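Local coordinates for aromatic amino acid aminotransferase I (Candida albicans WO-1, PDB 6HNU) that is a pyridoxal-phosphate-dependent aminotransferase of class I that probably transfers the amino group between aromatic amino acids and 2-oxoglutarate, at the interface of chains A and B. Sequence-based numbering; all coordinates share one arbitrary frame. Chains: chain A/B, Aromatic amino acid aminotransferase I.

All four contacts belong to one two-fold symmetric interface, so each recurs with the chains exchanged. Contacts 1 and 2 are neighbours, their C-alpha centres about 14 Å apart, and they draw on adjoining stretches of B segment 51-55 and on helix 334-377 of chain A. Contact 3, where both chains meet beside the cofactor site, has its C-alpha centre about 19 Å from that of contact 1, which uses the start of the long helix following the contact 3 loop. Contact 4, its centre about 53 Å from that of contact 2, pairs an N-terminal segment with a short strand (429-430) in the C-terminal part. This spread suits the dimer usual for class I aminotransferases, with active sites built from both subunits.

Contact 1: the interface of chains A and B. Residues chain A 62, 302-303, 306, 336, 343; chain B 53-55, 103, 335.
With CG anti to its carbonyl carbon (chi1 -54°), B:Phe55 carries its ring in among A:Leu343, A:Leu306 and A:Ile62; A:Leu343 meets it with CG anti to the backbone N (chi1 173°). The two side chains cross at about a right angle, and the methyl CD1 of A:Leu343 rests 3.9 Å from CE1 of B:Phe55, lying off the CE1-CZ rim on one side of the ring plane. A:Leu306 comes from another direction and sets its CD1 against both B rings where they meet, 3.5 Å from CE2 of B:Phe335 and also against CE2 of B:Phe55. Within chain B these rings brace each other: CZ of B:Phe335 stands over the centre of the B:Phe55 ring, on the face opposite A:Leu343, while CD2 of B:Leu103 covers a face of B:Phe335, which should limit how far either ring can turn.

Further along, A:Ala303 lays its CB over the face of the B:Phe53 ring, 3.9 Å from the centroid and displaced toward the rim. B:Pro54 sits next to it, crossing A:Leu302 at right angles with CG 3.9 Å from the methyl CD2. No hydrogen bond crosses this greasy seam of the dimer. A polar group does border it: the hydroxyl OG of A:Ser336 lies at the edge of the B:Phe335 ring, in its plane, and donates to an in-plane lone pair of the A:Leu306 carbonyl O, 2.5 Å away.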
loop_
_atom_site.group_PDB
_atom_site.type_symbol
_atom_site.label_atom_id
_atom_site.label_comp_id
_atom_site.label_asym_id
_atom_site.label_seq_id
_atom_site.Cartn_x
_atom_site.Cartn_y
_atom_site.Cartn_z
ATOM N N ILE A 62 2.306 -22.267 -12.937
ATOM C CA ILE A 62 3.528 -21.466 -13.268
ATOM C C ILE A 62 4.404 -22.254 -14.246
ATOM O O ILE A 62 4.336 -23.487 -14.352
ATOM C CB ILE A 62 4.281 -21.051 -11.982
ATOM C CG1 ILE A 62 5.017 -22.224 -11.332
ATOM C CG2 ILE A 62 3.328 -20.369 -10.996
ATOM C CD1 ILE A 62 5.796 -21.866 -10.091
ATOM N N LEU A 302 8.215 -10.443 -12.613
ATOM C CA LEU A 302 7.068 -11.382 -12.557
ATOM C C LEU A 302 5.846 -10.675 -13.152
ATOM O O LEU A 302 5.451 -11.036 -14.252
ATOM C CB LEU A 302 6.851 -11.876 -11.128
ATOM C CG LEU A 302 8.055 -12.537 -10.462
ATOM C CD1 LEU A 302 7.736 -12.951 -9.035
ATOM C CD2 LEU A 302 8.561 -13.738 -11.276
ATOM N N ALA A 303 5.258 -9.714 -12.460
ATOM C CA ALA A 303 4.077 -8.979 -12.955
ATOM C C ALA A 303 3.819 -7.806 -12.023
ATOM O O ALA A 303 4.041 -7.923 -10.826
ATOM C CB ALA A 303 2.891 -9.895 -13.035
ATOM N N LEU A 306 1.595 -8.037 -8.632
ATOM C CA LEU A 306 2.050 -8.601 -7.339
ATOM C C LEU A 306 1.940 -7.526 -6.241
ATOM O O LEU A 306 1.550 -7.843 -5.102
ATOM C CB LEU A 306 3.498 -9.108 -7.484
ATOM C CG LEU A 306 3.616 -10.589 -7.846
ATOM C CD1 LEU A 306 2.947 -10.844 -9.171
ATOM C CD2 LEU A 306 5.060 -11.068 -7.887
ATOM N N SER A 336 -0.261 -12.247 -2.424
ATOM C CA SER A 336 0.947 -11.882 -3.201
ATOM C C SER A 336 2.173 -12.514 -2.539
ATOM O O SER A 336 3.006 -13.103 -3.244
ATOM C CB SER A 336 1.116 -10.399 -3.325
ATOM O OG SER A 336 0.310 -9.876 -4.365
ATOM N N LEU A 343 6.254 -19.736 -5.606
ATOM C CA LEU A 343 6.900 -19.729 -6.925
ATOM C C LEU A 343 8.422 -19.709 -6.760
ATOM O O LEU A 343 9.097 -20.494 -7.475
ATOM C CB LEU A 343 6.406 -18.508 -7.711
ATOM C CG LEU A 343 7.103 -18.260 -9.037
ATOM C CD1 LEU A 343 6.151 -17.619 -10.028
ATOM C CD2 LEU A 343 8.318 -17.350 -8.872
ATOM N N PHE B 53 4.090 -12.888 -17.884
ATOM C CA PHE B 53 3.525 -13.068 -16.513
ATOM C C PHE B 53 3.488 -14.569 -16.222
ATOM O O PHE B 53 2.777 -15.284 -16.936
ATOM C CB PHE B 53 2.121 -12.479 -16.318
ATOM C CG PHE B 53 1.967 -10.987 -16.548
ATOM C CD1 PHE B 53 3.066 -10.152 -16.713
ATOM C CD2 PHE B 53 0.698 -10.419 -16.551
ATOM C CE1 PHE B 53 2.894 -8.793 -16.930
ATOM C CE2 PHE B 53 0.531 -9.060 -16.769
ATOM C CZ PHE B 53 1.628 -8.249 -16.911
ATOM N N PRO B 54 4.283 -15.087 -15.252
ATOM C CA PRO B 54 4.415 -16.535 -15.050
ATOM C C PRO B 54 3.257 -17.162 -14.257
ATOM O O PRO B 54 3.504 -17.941 -13.362
ATOM C CB PRO B 54 5.759 -16.633 -14.315
ATOM C CG PRO B 54 5.755 -15.388 -13.429
ATOM C CD PRO B 54 5.148 -14.321 -14.335
ATOM N N PHE B 55 2.033 -16.750 -14.561
ATOM C CA PHE B 55 0.786 -17.191 -13.873
ATOM C C PHE B 55 -0.283 -17.466 -14.918
ATOM O O PHE B 55 -0.862 -16.523 -15.448
ATOM C CB PHE B 55 0.301 -16.165 -12.849
ATOM C CG PHE B 55 1.345 -15.767 -11.835
ATOM C CD1 PHE B 55 1.594 -16.555 -10.727
ATOM C CD2 PHE B 55 2.057 -14.598 -11.995
ATOM C CE1 PHE B 55 2.517 -16.165 -9.768
ATOM C CE2 PHE B 55 3.005 -14.228 -11.053
ATOM C CZ PHE B 55 3.221 -15.000 -9.943
ATOM N N LEU B 103 -3.088 -8.542 -13.212
ATOM C CA LEU B 103 -1.627 -8.524 -12.884
ATOM C C LEU B 103 -0.878 -7.467 -13.729
ATOM O O LEU B 103 0.348 -7.292 -13.544
ATOM C CB LEU B 103 -1.035 -9.929 -13.085
ATOM C CG LEU B 103 -1.541 -11.001 -12.132
ATOM C CD1 LEU B 103 -0.745 -12.282 -12.329
ATOM C CD2 LEU B 103 -1.447 -10.532 -10.674
ATOM N N PHE B 335 -3.783 -10.100 -7.306
ATOM C CA PHE B 335 -4.221 -11.411 -6.777
ATOM C C PHE B 335 -5.343 -11.166 -5.779
ATOM O O PHE B 335 -6.355 -11.849 -5.866
ATOM C CB PHE B 335 -3.076 -12.216 -6.164
ATOM C CG PHE B 335 -2.056 -12.720 -7.157
ATOM C CD1 PHE B 335 -2.406 -13.673 -8.101
ATOM C CD2 PHE B 335 -0.740 -12.296 -7.103
ATOM C CE1 PHE B 335 -1.461 -14.135 -9.013
ATOM C CE2 PHE B 335 0.202 -12.750 -8.015
ATOM C CZ PHE B 335 -0.164 -13.692 -8.956
#

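Contact 2: the interface of chains A and B. Residues chain A 71-72, 355, 359, 362-363, 366; chain B 51-52.
B:Tyr52 closes the 3-10 helix 50-52 with phi -92° and psi -16°, and the B:Asp51 and B:Tyr52 carbonyls are joined by water to the A:Ile71-A:Gly72 loop. Water 2 links O of B:Asp51 to O of A:Gly72, lying 2.6 Å from the latter, and water 1 spans O of B:Tyr52 and O of A:Ile71.

B:Tyr52 accounts for most of the contact, with 148 Å² of its surface hidden by chain A, and its phenol does much of the touching. A:Ile71 covers one face of the ring with its CD1, 4.0 Å from the centroid and shifted toward the rim, while CA of A:Gly72 abuts CD1 of the tyrosine. At the tip, the hydroxyl OH donates weakly to the carboxylate OE1 of A:Glu362 at 2.9 Å; the bend at chi2 (-65°) turns the carboxylate toward the hydroxyl, while CB and CG pack against CZ. A:Lys366 approaches tip to tip, its ammonium NZ making a weak hydrogen bond of 3.1 Å to the same OH. An acceptor and a donor thus flank the phenol, and their opposite charges probably offset each other there.

Behind, the indole of A:Trp355 presents its edge to the carbonyl O of B:Tyr52, in plane, while CG2 of A:Ile71 covers one of its faces. A:Trp355, A:Leu359, A:Glu362, A:Tyr363 and A:Lys366 recur along successive turns of helix 334-377, whose flank receives the tyrosine where the 71-72 loop passes beside it.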
loop_
_atom_site.group_PDB
_atom_site.type_symbol
_atom_site.label_atom_id
_atom_site.label_comp_id
_atom_site.label_asym_id
_atom_site.label_seq_id
_atom_site.Cartn_x
_atom_site.Cartn_y
_atom_site.Cartn_z
ATOM N N ILE A 71 10.766 -17.846 -21.809
ATOM C CA ILE A 71 9.956 -17.506 -20.593
ATOM C C ILE A 71 8.478 -17.237 -20.947
ATOM O O ILE A 71 7.641 -17.404 -20.045
ATOM C CB ILE A 71 10.585 -16.330 -19.824
ATOM C CG1 ILE A 71 10.719 -15.084 -20.701
ATOM C CG2 ILE A 71 11.909 -16.775 -19.222
ATOM C CD1 ILE A 71 11.069 -13.828 -19.929
ATOM N N GLY A 72 8.146 -16.893 -22.204
ATOM C CA GLY A 72 6.757 -16.684 -22.670
ATOM C C GLY A 72 6.135 -17.893 -23.368
ATOM O O GLY A 72 5.028 -17.746 -23.949
ATOM N N TRP A 355 15.170 -17.969 -14.894
ATOM C CA TRP A 355 14.127 -16.997 -15.303
ATOM C C TRP A 355 14.766 -15.667 -15.709
ATOM O O TRP A 355 14.379 -15.125 -16.766
ATOM C CB TRP A 355 13.131 -16.784 -14.164
ATOM C CG TRP A 355 12.055 -15.816 -14.524
ATOM C CD1 TRP A 355 11.978 -14.504 -14.162
ATOM C CD2 TRP A 355 10.893 -16.078 -15.330
ATOM N NE1 TRP A 355 10.833 -13.945 -14.664
ATOM C CE2 TRP A 355 10.139 -14.884 -15.366
ATOM C CE3 TRP A 355 10.383 -17.210 -15.971
ATOM C CZ2 TRP A 355 8.934 -14.776 -16.054
ATOM C CZ3 TRP A 355 9.168 -17.112 -16.610
ATOM C CH2 TRP A 355 8.466 -15.906 -16.684
ATOM N N LEU A 359 14.721 -13.706 -19.257
ATOM C CA LEU A 359 14.352 -12.267 -19.339
ATOM C C LEU A 359 15.471 -11.497 -20.061
ATOM O O LEU A 359 15.160 -10.746 -21.005
ATOM C CB LEU A 359 14.103 -11.783 -17.922
ATOM C CG LEU A 359 13.318 -10.494 -17.776
ATOM C CD1 LEU A 359 11.915 -10.607 -18.396
ATOM C CD2 LEU A 359 13.251 -10.131 -16.308
ATOM N N GLU A 362 15.341 -12.337 -23.807
ATOM C CA GLU A 362 14.136 -11.791 -24.481
ATOM C C GLU A 362 14.370 -10.303 -24.712
ATOM O O GLU A 362 14.185 -9.835 -25.837
ATOM C CB GLU A 362 12.846 -11.966 -23.683
ATOM C CG GLU A 362 12.401 -13.389 -23.550
ATOM C CD GLU A 362 12.022 -14.046 -24.867
ATOM O OE1 GLU A 362 11.370 -13.379 -25.688
ATOM O OE2 GLU A 362 12.359 -15.216 -25.046
ATOM N N TYR A 363 14.862 -9.591 -23.702
ATOM C CA TYR A 363 15.034 -8.114 -23.815
ATOM C C TYR A 363 16.186 -7.814 -24.759
ATOM O O TYR A 363 16.035 -6.877 -25.544
ATOM C CB TYR A 363 15.183 -7.422 -22.462
ATOM C CG TYR A 363 13.831 -7.080 -21.866
ATOM C CD1 TYR A 363 12.990 -8.058 -21.375
ATOM C CD2 TYR A 363 13.341 -5.778 -21.897
ATOM C CE1 TYR A 363 11.739 -7.759 -20.843
ATOM C CE2 TYR A 363 12.087 -5.467 -21.400
ATOM C CZ TYR A 363 11.273 -6.458 -20.871
ATOM O OH TYR A 363 10.029 -6.151 -20.341
ATOM N N LYS A 366 14.727 -7.921 -28.227
ATOM C CA LYS A 366 13.815 -6.780 -28.486
ATOM C C LYS A 366 14.636 -5.527 -28.790
ATOM O O LYS A 366 14.307 -4.832 -29.783
ATOM C CB LYS A 366 12.926 -6.516 -27.273
ATOM C CG LYS A 366 11.963 -7.627 -26.912
ATOM C CD LYS A 366 11.114 -7.159 -25.744
ATOM C CE LYS A 366 10.269 -8.246 -25.133
ATOM N NZ LYS A 366 9.208 -8.673 -26.066
ATOM N N ASP B 51 2.533 -11.374 -21.784
ATOM C CA ASP B 51 3.048 -12.650 -22.369
ATOM C C ASP B 51 3.987 -13.351 -21.386
ATOM O O ASP B 51 3.967 -14.605 -21.344
ATOM C CB ASP B 51 3.809 -12.415 -23.682
ATOM C CG ASP B 51 3.048 -11.694 -24.794
ATOM O OD1 ASP B 51 1.892 -11.214 -24.558
ATOM O OD2 ASP B 51 3.613 -11.617 -25.915
ATOM N N TYR B 52 4.790 -12.615 -20.606
ATOM C CA TYR B 52 5.794 -13.238 -19.695
ATOM C C TYR B 52 5.221 -13.486 -18.285
ATOM O O TYR B 52 5.886 -14.216 -17.551
ATOM C CB TYR B 52 7.099 -12.429 -19.630
ATOM C CG TYR B 52 7.779 -12.176 -20.955
ATOM C CD1 TYR B 52 7.621 -13.023 -22.044
ATOM C CD2 TYR B 52 8.585 -11.053 -21.123
ATOM C CE1 TYR B 52 8.228 -12.751 -23.265
ATOM C CE2 TYR B 52 9.225 -10.786 -22.328
ATOM C CZ TYR B 52 9.055 -11.642 -23.402
ATOM O OH TYR B 52 9.700 -11.356 -24.570
HETATM O O HOH W 1 5.407 -17.054 -18.580
HETATM O O HOH W 2 3.249 -15.927 -23.442
#

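Contact 3: the interface of chains A and B. Residues chain A 105, 329-333; chain B 139, 142, 299, 307.
B:Arg307 and A:Gln330 meet at the cofactor end of a class I aminotransferase dimer, where A:Tyr105, B:Thr142, B:Ser299 and B:Arg307 are all residues of the pyridoxal 5'-phosphate site. In this fold an arginine and a serine of one subunit and a tyrosine of its partner typically bind the cofactor phosphate, roles that B:Arg307, B:Ser299 and A:Tyr105 probably fill.

The packed side surrounds the arginine, which loses 80 Å² of surface to chain A. Its chain is bent at chi2 (-58°) and again at chi3, which folds the methylenes against the A:Asn331-A:Ser333 backbone, with CG 3.8 Å from CA of A:Ser333, and turns the guanidinium beneath A:Gln330. The amide NE2 of that glutamine sits 3.5 Å above the guanidinium plane, over its centre, the two planes 71° apart; no hydrogen bond joins them. From another direction CE1 of A:Tyr105 lies 3.5 Å from NH1, the ring inclined to the guanidinium, and its hydroxyl OH comes 3.3 Å from CB of B:Ser299.

Contact is looser toward B:Val139 and B:Thr142. A:Gln330 crosses the threonine obliquely at van der Waals distance, CB to CG2 at 4.0 Å, with no hydrogen bond. Beside B:Val139 the two chains are bridged by water 3, which binds the carbonyl O of B:Val139 at 2.7 Å and, at greater length, O of A:Val329. It also lies in the guanidinium plane, at the edge, where its bond to NH2 of B:Arg307 is weak.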
loop_
_atom_site.group_PDB
_atom_site.type_symbol
_atom_site.label_atom_id
_atom_site.label_comp_id
_atom_site.label_asym_id
_atom_site.label_seq_id
_atom_site.Cartn_x
_atom_site.Cartn_y
_atom_site.Cartn_z
ATOM N N TYR A 105 -2.970 -10.749 10.211
ATOM C CA TYR A 105 -2.059 -9.614 10.473
ATOM C C TYR A 105 -0.707 -10.216 10.879
ATOM O O TYR A 105 -0.681 -11.290 11.531
ATOM C CB TYR A 105 -2.602 -8.679 11.558
ATOM C CG TYR A 105 -3.839 -7.900 11.204
ATOM C CD1 TYR A 105 -3.754 -6.802 10.364
ATOM C CD2 TYR A 105 -5.086 -8.211 11.737
ATOM C CE1 TYR A 105 -4.870 -6.048 10.056
ATOM C CE2 TYR A 105 -6.213 -7.451 11.438
ATOM C CZ TYR A 105 -6.110 -6.386 10.561
ATOM O OH TYR A 105 -7.216 -5.640 10.242
ATOM N N VAL A 329 0.962 1.377 4.820
ATOM C CA VAL A 329 0.379 0.291 3.972
ATOM C C VAL A 329 0.078 -0.962 4.781
ATOM O O VAL A 329 -0.656 -1.815 4.251
ATOM C CB VAL A 329 1.263 -0.005 2.759
ATOM C CG1 VAL A 329 1.141 1.123 1.756
ATOM C CG2 VAL A 329 2.704 -0.266 3.128
ATOM N N GLN A 330 0.663 -1.094 5.973
ATOM C CA GLN A 330 0.461 -2.193 6.955
ATOM C C GLN A 330 1.261 -3.409 6.486
ATOM O O GLN A 330 2.186 -3.829 7.215
ATOM C CB GLN A 330 -1.037 -2.427 7.197
ATOM C CG GLN A 330 -1.375 -2.984 8.575
ATOM C CD GLN A 330 -1.006 -4.442 8.706
ATOM O OE1 GLN A 330 -0.425 -4.872 9.704
ATOM N NE2 GLN A 330 -1.357 -5.218 7.693
ATOM N N ASN A 331 0.993 -3.931 5.291
ATOM C CA ASN A 331 1.704 -5.112 4.757
ATOM C C ASN A 331 1.250 -5.367 3.324
ATOM O O ASN A 331 0.160 -4.955 2.928
ATOM C CB ASN A 331 1.451 -6.364 5.608
ATOM C CG ASN A 331 2.658 -6.740 6.439
ATOM O OD1 ASN A 331 3.812 -6.468 6.065
ATOM N ND2 ASN A 331 2.398 -7.375 7.561
ATOM N N PRO A 332 2.080 -6.053 2.523
ATOM C CA PRO A 332 1.642 -6.528 1.220
ATOM C C PRO A 332 0.527 -7.547 1.439
ATOM O O PRO A 332 0.426 -8.121 2.526
ATOM C CB PRO A 332 2.887 -7.161 0.575
ATOM C CG PRO A 332 4.056 -6.779 1.475
ATOM C CD PRO A 332 3.462 -6.453 2.834
ATOM N N SER A 333 -0.287 -7.719 0.412
ATOM C CA SER A 333 -1.263 -8.814 0.267
ATOM C C SER A 333 -0.577 -10.120 0.644
ATOM O O SER A 333 0.521 -10.406 0.114
ATOM C CB SER A 333 -1.766 -8.873 -1.131
ATOM O OG SER A 333 -2.361 -10.141 -1.427
ATOM N N VAL B 139 -5.973 -0.240 0.030
ATOM C CA VAL B 139 -5.300 -1.494 0.475
ATOM C C VAL B 139 -5.595 -1.725 1.955
ATOM O O VAL B 139 -4.783 -2.396 2.660
ATOM C CB VAL B 139 -3.799 -1.466 0.116
ATOM C CG1 VAL B 139 -3.632 -1.357 -1.385
ATOM C CG2 VAL B 139 -3.048 -0.336 0.782
ATOM N N THR B 142 -6.103 0.989 7.200
ATOM C CA THR B 142 -4.820 1.550 7.677
ATOM C C THR B 142 -4.330 2.580 6.647
ATOM O O THR B 142 -4.130 3.760 6.984
ATOM C CB THR B 142 -3.784 0.446 7.931
ATOM O OG1 THR B 142 -4.409 -0.508 8.801
ATOM C CG2 THR B 142 -2.531 1.034 8.556
ATOM N N SER B 299 -11.053 -6.801 6.033
ATOM C CA SER B 299 -10.134 -7.422 7.023
ATOM C C SER B 299 -10.887 -8.246 8.060
ATOM O O SER B 299 -10.400 -9.355 8.345
ATOM C CB SER B 299 -9.205 -6.400 7.656
ATOM O OG SER B 299 -8.304 -5.956 6.675
ATOM N N ARG B 307 -5.615 -7.257 2.260
ATOM C CA ARG B 307 -5.045 -5.900 2.043
ATOM C C ARG B 307 -5.897 -5.246 0.943
ATOM O O ARG B 307 -5.376 -4.814 -0.046
ATOM C CB ARG B 307 -3.565 -5.966 1.675
ATOM C CG ARG B 307 -2.628 -6.311 2.823
ATOM C CD ARG B 307 -2.730 -5.346 3.985
ATOM N NE ARG B 307 -3.714 -5.788 4.946
ATOM C CZ ARG B 307 -4.393 -5.024 5.773
ATOM N NH1 ARG B 307 -5.252 -5.581 6.594
ATOM N NH2 ARG B 307 -4.251 -3.709 5.759
HETATM O O HOH W 3 -3.626 -1.009 4.609
#

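Contact 4: the interface of chains A and B. Residues chain A 34, 40-44; chain B 425, 428-430.
A two-residue parallel beta bridge between strand 41-42 of chain A and strand 429-430 of chain B joins the N-terminal segment of one class I aminotransferase subunit to the C-terminal part of the other, with A:Thr41 opposite B:Cys429 and A:Phe42 opposite B:Leu430. Backbone hydrogen bonds run along it. A:Thr41 N donates to B:Gly428 O at 3.0 Å, nearly straight at the hydrogen (172°), and B:Leu430 N returns a bond to A:Thr41 O. At the far end A:Leu43 N reaches B:Leu430 O at 2.7 Å. Water 4 reinforces the first rung, lying 2.6 Å from the hydroxyl OG1 of A:Thr41 and also bonded to B:Gly428 O.

B:Leu430, its CG anti to the backbone N (chi1 -171°), splits its methyls between two rings of chain A. CD1 crosses onto one face of A:Tyr34, 3.3 Å from CD2 of the phenol. B:Leu430 and A:Phe42 run side by side, and CD2 sits over a face of the A:Phe42 ring, 3.5 Å from CE2. B:Ile425, near the end of helix 413-426, approaches the tyrosine from the same side as the leucine: its CG2 is 3.7 Å from CE1, and its CD1 lies against CZ and the hydroxyl. A:Ile40 packs obliquely against B:Leu430, CG2 to CB.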
loop_
_atom_site.group_PDB
_atom_site.type_symbol
_atom_site.label_atom_id
_atom_site.label_comp_id
_atom_site.label_asym_id
_atom_site.label_seq_id
_atom_site.Cartn_x
_atom_site.Cartn_y
_atom_site.Cartn_z
ATOM N N TYR A 34 3.443 -11.527 26.228
ATOM C CA TYR A 34 2.503 -12.450 26.922
ATOM C C TYR A 34 1.679 -13.251 25.909
ATOM O O TYR A 34 0.995 -14.211 26.333
ATOM C CB TYR A 34 1.540 -11.683 27.836
ATOM C CG TYR A 34 2.193 -10.898 28.944
ATOM C CD1 TYR A 34 2.706 -11.524 30.068
ATOM C CD2 TYR A 34 2.271 -9.516 28.887
ATOM C CE1 TYR A 34 3.286 -10.799 31.098
ATOM C CE2 TYR A 34 2.846 -8.775 29.905
ATOM C CZ TYR A 34 3.337 -9.420 31.027
ATOM O OH TYR A 34 3.893 -8.685 32.033
ATOM N N ILE A 40 -1.235 -17.899 30.277
ATOM C CA ILE A 40 -1.910 -16.576 30.126
ATOM C C ILE A 40 -3.029 -16.707 29.094
ATOM O O ILE A 40 -2.721 -17.026 27.929
ATOM C CB ILE A 40 -0.936 -15.466 29.692
ATOM C CG1 ILE A 40 0.337 -15.417 30.536
ATOM C CG2 ILE A 40 -1.657 -14.130 29.691
ATOM C CD1 ILE A 40 0.123 -14.891 31.922
ATOM N N THR A 41 -4.270 -16.436 29.487
ATOM C CA THR A 41 -5.394 -16.224 28.540
ATOM C C THR A 41 -5.311 -14.786 28.042
ATOM O O THR A 41 -5.543 -13.872 28.849
ATOM C CB THR A 41 -6.752 -16.483 29.172
ATOM O OG1 THR A 41 -6.657 -17.755 29.804
ATOM C CG2 THR A 41 -7.857 -16.477 28.141
ATOM N N PHE A 42 -4.905 -14.617 26.786
ATOM C CA PHE A 42 -4.551 -13.296 26.215
ATOM C C PHE A 42 -5.806 -12.727 25.555
ATOM O O PHE A 42 -6.137 -13.206 24.454
ATOM C CB PHE A 42 -3.345 -13.440 25.288
ATOM C CG PHE A 42 -2.823 -12.111 24.808
ATOM C CD1 PHE A 42 -3.411 -11.481 23.725
ATOM C CD2 PHE A 42 -1.769 -11.478 25.451
ATOM C CE1 PHE A 42 -2.942 -10.257 23.273
ATOM C CE2 PHE A 42 -1.301 -10.254 24.992
ATOM C CZ PHE A 42 -1.898 -9.646 23.908
ATOM N N LEU A 43 -6.491 -11.790 26.223
ATOM C CA LEU A 43 -7.699 -11.115 25.696
ATOM C C LEU A 43 -7.388 -9.646 25.345
ATOM O O LEU A 43 -8.337 -8.839 25.234
ATOM C CB LEU A 43 -8.822 -11.202 26.723
ATOM C CG LEU A 43 -9.151 -12.605 27.267
ATOM C CD1 LEU A 43 -10.331 -12.535 28.232
ATOM C CD2 LEU A 43 -9.453 -13.584 26.139
ATOM N N GLY A 44 -6.115 -9.285 25.250
ATOM C CA GLY A 44 -5.681 -7.873 25.190
ATOM C C GLY A 44 -5.477 -7.401 23.755
ATOM O O GLY A 44 -5.172 -6.224 23.584
ATOM N N ILE B 425 -2.480 -10.430 35.304
ATOM C CA ILE B 425 -1.386 -11.218 34.681
ATOM C C ILE B 425 -0.952 -12.303 35.677
ATOM O O ILE B 425 -0.825 -13.465 35.275
ATOM C CB ILE B 425 -0.214 -10.323 34.228
ATOM C CG1 ILE B 425 -0.567 -9.545 32.958
ATOM C CG2 ILE B 425 1.036 -11.151 34.007
ATOM C CD1 ILE B 425 0.122 -8.220 32.844
ATOM N N GLY B 428 -3.212 -15.113 35.615
ATOM C CA GLY B 428 -3.149 -15.840 34.325
ATOM C C GLY B 428 -4.116 -15.315 33.252
ATOM O O GLY B 428 -4.573 -16.128 32.407
ATOM N N CYS B 429 -4.411 -14.014 33.208
ATOM C CA CYS B 429 -5.269 -13.418 32.140
ATOM C C CYS B 429 -4.765 -12.014 31.809
ATOM O O CYS B 429 -4.288 -11.296 32.735
ATOM C CB CYS B 429 -6.717 -13.346 32.630
ATOM S SG CYS B 429 -7.899 -12.421 31.602
ATOM N N LEU B 430 -4.881 -11.625 30.544
ATOM C CA LEU B 430 -4.437 -10.283 30.118
ATOM C C LEU B 430 -5.542 -9.567 29.335
ATOM O O LEU B 430 -6.083 -10.134 28.349
ATOM C CB LEU B 430 -3.156 -10.442 29.305
ATOM C CG LEU B 430 -2.491 -9.109 28.999
ATOM C CD1 LEU B 430 -0.986 -9.203 29.123
ATOM C CD2 LEU B 430 -2.917 -8.617 27.620
HETATM O O HOH W 4 -5.244 -18.605 31.839
#